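Local coordinates for endo-b-1,4-glucanase (Nasutitermes takasagoensis, PDB 1KSC) that hydrolyses internal beta-1,4-glucosidic linkages of cellulose as a family 9 glycoside hydrolase of a termite and carries a bound calcium ion, at the calcium ion site. Sequence-based numbering; all coordinates share one arbitrary frame.

The calcium ion site. Residues 63, 208-214, 254-256. With CA (calcium ion), chain B.
The calcium ion is held by at least eight oxygens: two main-chain carbonyls, two carboxylates that each give both oxygens, and two waters. The carbonyl O of Asp210 lies 2.3 Å from CA, and that of Asp254 comes from a second loop. Asp213 and Glu214, neighbours at the start of helix 212-226, each chelate the ion with both carboxylate oxygens. Asp213 gets there with CG in the crowded position between the backbone N and the carbonyl carbon (chi1 48°). The Glu214 chain bends at chi2 (74°) to bring its carboxylate in, and its CD lies at the edge of the Phe63 ring. Lys256 N donates to the anti lone pair of Asp213 OD2 at 2.9 Å, and Lys256 NZ makes a salt bridge at the anti lone pair of Glu214 OE2, at 2.7 Å. An alanine in place of Asp213 would remove two calcium ligands and the acceptor for Lys256 N, and would probably weaken ion binding. The Asp254 side chain serves the second shell: OD2 holds water 1 at 2.6 Å and accepts from Ala209 N at 3.1 Å. Asp210 turns its carboxylate to Arg212, which grips it side-on, NH2 to OD1 at 2.7 Å and NE to OD2, nearly coplanar. The site ties loop 208-211 and the helix start to the loop before helix 257-268, so the ion probably stabilises the fold. Its centre is about 19 Å from the predicted active-site Glu412 and 31 Å from Asp403.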
ATOM      1  N   PHE A  63      -9.822  -0.424   1.049  1.00  9.63           N
ATOM      2  CA  PHE A  63      -9.134  -1.704   1.141  1.00 10.70           C
ATOM      3  C   PHE A  63      -7.651  -1.557   0.785  1.00 10.54           C
ATOM      4  O   PHE A  63      -6.781  -1.872   1.599  1.00 10.41           O
ATOM      5  CB  PHE A  63      -9.847  -2.741   0.254  1.00 10.80           C
ATOM      6  CG  PHE A  63      -9.427  -4.172   0.505  1.00 12.09           C
ATOM      7  CD1 PHE A  63      -9.051  -4.602   1.779  1.00 13.38           C
ATOM      8  CD2 PHE A  63      -9.445  -5.100  -0.535  1.00 11.53           C
ATOM      9  CE1 PHE A  63      -8.698  -5.942   2.012  1.00 15.38           C
ATOM     10  CE2 PHE A  63      -9.098  -6.437  -0.315  1.00 12.14           C
ATOM     11  CZ  PHE A  63      -8.723  -6.861   0.959  1.00 11.60           C
ATOM     12  N   SER A 208     -12.714  -8.096  -3.470  1.00 17.48           N
ATOM     13  CA  SER A 208     -11.978  -8.978  -2.577  1.00 19.06           C
ATOM     14  C   SER A 208     -12.164 -10.418  -3.032  1.00 19.08           C
ATOM     15  O   SER A 208     -13.274 -10.828  -3.355  1.00 22.05           O
ATOM     16  CB  SER A 208     -12.481  -8.831  -1.144  1.00 18.37           C
ATOM     17  OG  SER A 208     -11.855  -9.782  -0.306  1.00 18.72           O
ATOM     18  N   ALA A 209     -11.076 -11.179  -3.064  1.00 20.46           N
ATOM     19  CA  ALA A 209     -11.139 -12.577  -3.482  1.00 21.20           C
ATOM     20  C   ALA A 209     -11.544 -13.472  -2.316  1.00 21.64           C
ATOM     21  O   ALA A 209     -12.272 -14.448  -2.495  1.00 21.98           O
ATOM     22  CB  ALA A 209      -9.789 -13.021  -4.035  1.00 21.63           C
ATOM     23  N   ASP A 210     -11.067 -13.133  -1.122  1.00 20.07           N
ATOM     24  CA  ASP A 210     -11.359 -13.909   0.079  1.00 19.37           C
ATOM     25  C   ASP A 210     -11.006 -13.039   1.286  1.00 18.90           C
ATOM     26  O   ASP A 210     -10.028 -12.295   1.250  1.00 18.92           O
ATOM     27  CB  ASP A 210     -10.510 -15.184   0.067  1.00 19.55           C
ATOM     28  CG  ASP A 210     -11.098 -16.296   0.914  1.00 21.51           C
ATOM     29  OD1 ASP A 210     -11.084 -17.456   0.448  1.00 23.19           O
ATOM     30  OD2 ASP A 210     -11.561 -16.025   2.038  1.00 21.76           O
ATOM     31  N   TYR A 211     -11.804 -13.120   2.348  1.00 17.42           N
ATOM     32  CA  TYR A 211     -11.546 -12.318   3.544  1.00 17.24           C
ATOM     33  C   TYR A 211     -10.871 -13.115   4.653  1.00 16.58           C
ATOM     34  O   TYR A 211     -10.415 -12.551   5.643  1.00 15.71           O
ATOM     35  CB  TYR A 211     -12.855 -11.718   4.079  1.00 16.91           C
ATOM     36  CG  TYR A 211     -13.898 -12.744   4.484  1.00 18.53           C
ATOM     37  CD1 TYR A 211     -13.728 -13.541   5.620  1.00 18.90           C
ATOM     38  CD2 TYR A 211     -15.050 -12.929   3.720  1.00 20.40           C
ATOM     39  CE1 TYR A 211     -14.680 -14.498   5.983  1.00 20.68           C
ATOM     40  CE2 TYR A 211     -16.005 -13.880   4.072  1.00 22.16           C
ATOM     41  CZ  TYR A 211     -15.813 -14.660   5.201  1.00 21.99           C
ATOM     42  OH  TYR A 211     -16.753 -15.607   5.539  1.00 25.31           O
ATOM     43  N   ARG A 212     -10.797 -14.429   4.487  1.00 16.13           N
ATOM     44  CA  ARG A 212     -10.202 -15.275   5.513  1.00 18.40           C
ATOM     45  C   ARG A 212      -8.752 -14.953   5.854  1.00 15.96           C
ATOM     46  O   ARG A 212      -8.369 -14.985   7.025  1.00 17.28           O
ATOM     47  CB  ARG A 212     -10.349 -16.744   5.116  1.00 18.70           C
ATOM     48  CG  ARG A 212     -11.785 -17.230   5.205  1.00 22.70           C
ATOM     49  CD  ARG A 212     -11.909 -18.669   4.750  1.00 24.38           C
ATOM     50  NE  ARG A 212     -11.621 -18.806   3.328  1.00 27.23           N
ATOM     51  CZ  ARG A 212     -11.459 -19.970   2.709  1.00 28.84           C
ATOM     52  NH1 ARG A 212     -11.553 -21.104   3.392  1.00 30.27           N
ATOM     53  NH2 ARG A 212     -11.202 -20.002   1.408  1.00 28.67           N
ATOM     54  N   ASP A 213      -7.944 -14.630   4.849  1.00 16.30           N
ATOM     55  CA  ASP A 213      -6.548 -14.309   5.117  1.00 15.69           C
ATOM     56  C   ASP A 213      -6.409 -13.017   5.921  1.00 14.17           C
ATOM     57  O   ASP A 213      -5.513 -12.905   6.756  1.00 15.25           O
ATOM     58  CB  ASP A 213      -5.739 -14.237   3.808  1.00 15.90           C
ATOM     59  CG  ASP A 213      -6.409 -13.402   2.735  1.00 17.02           C
ATOM     60  OD1 ASP A 213      -7.606 -13.624   2.451  1.00 17.73           O
ATOM     61  OD2 ASP A 213      -5.728 -12.532   2.151  1.00 17.70           O
ATOM     62  N   GLU A 214      -7.293 -12.049   5.686  1.00 13.42           N
ATOM     63  CA  GLU A 214      -7.239 -10.792   6.434  1.00 13.77           C
ATOM     64  C   GLU A 214      -7.552 -11.014   7.910  1.00 13.89           C
ATOM     65  O   GLU A 214      -7.033 -10.305   8.773  1.00 13.56           O
ATOM     66  CB  GLU A 214      -8.226  -9.758   5.875  1.00 12.68           C
ATOM     67  CG  GLU A 214      -7.759  -9.011   4.624  1.00 13.18           C
ATOM     68  CD  GLU A 214      -7.806  -9.866   3.372  1.00 16.75           C
ATOM     69  OE1 GLU A 214      -8.565 -10.856   3.359  1.00 15.82           O
ATOM     70  OE2 GLU A 214      -7.101  -9.538   2.392  1.00 15.32           O
ATOM     71  N   ASP A 254      -4.828  -7.683  -2.120  1.00 15.81           N
ATOM     72  CA  ASP A 254      -5.885  -8.689  -2.111  1.00 17.84           C
ATOM     73  C   ASP A 254      -5.545  -9.921  -1.270  1.00 16.96           C
ATOM     74  O   ASP A 254      -6.400 -10.444  -0.550  1.00 19.86           O
ATOM     75  CB  ASP A 254      -6.175  -9.119  -3.554  1.00 18.13           C
ATOM     76  CG  ASP A 254      -7.494  -9.852  -3.703  1.00 21.45           C
ATOM     77  OD1 ASP A 254      -7.726 -10.421  -4.791  1.00 22.99           O
ATOM     78  OD2 ASP A 254      -8.303  -9.852  -2.753  1.00 21.27           O
ATOM     79  N   SER A 255      -4.300 -10.379  -1.359  1.00 17.21           N
ATOM     80  CA  SER A 255      -3.864 -11.563  -0.624  1.00 17.94           C
ATOM     81  C   SER A 255      -2.768 -11.269   0.395  1.00 17.46           C
ATOM     82  O   SER A 255      -1.749 -10.658   0.070  1.00 17.50           O
ATOM     83  CB  SER A 255      -3.370 -12.627  -1.606  1.00 20.10           C
ATOM     84  OG  SER A 255      -2.906 -13.773  -0.917  1.00 23.56           O
ATOM     85  N   LYS A 256      -2.976 -11.724   1.626  1.00 16.94           N
ATOM     86  CA  LYS A 256      -2.008 -11.496   2.694  1.00 17.91           C
ATOM     87  C   LYS A 256      -1.260 -12.777   3.057  1.00 17.43           C
ATOM     88  O   LYS A 256      -0.421 -12.780   3.955  1.00 17.10           O
ATOM     89  CB  LYS A 256      -2.733 -10.959   3.932  1.00 17.51           C
ATOM     90  CG  LYS A 256      -3.753  -9.864   3.620  1.00 16.85           C
ATOM     91  CD  LYS A 256      -3.076  -8.619   3.060  1.00 14.77           C
ATOM     92  CE  LYS A 256      -3.892  -7.985   1.943  1.00 13.55           C
ATOM     93  NZ  LYS A 256      -5.256  -7.565   2.366  1.00 12.70           N
TER
HETATM   94 CA    CA B 500      -7.836 -11.478   1.102  1.00 18.37          CA
HETATM   95  O   HOH W   1      -9.183 -10.004  -0.290  1.00 22.75           O
HETATM   96  O   HOH W   2      -7.556 -13.001  -0.797  1.00 26.18           O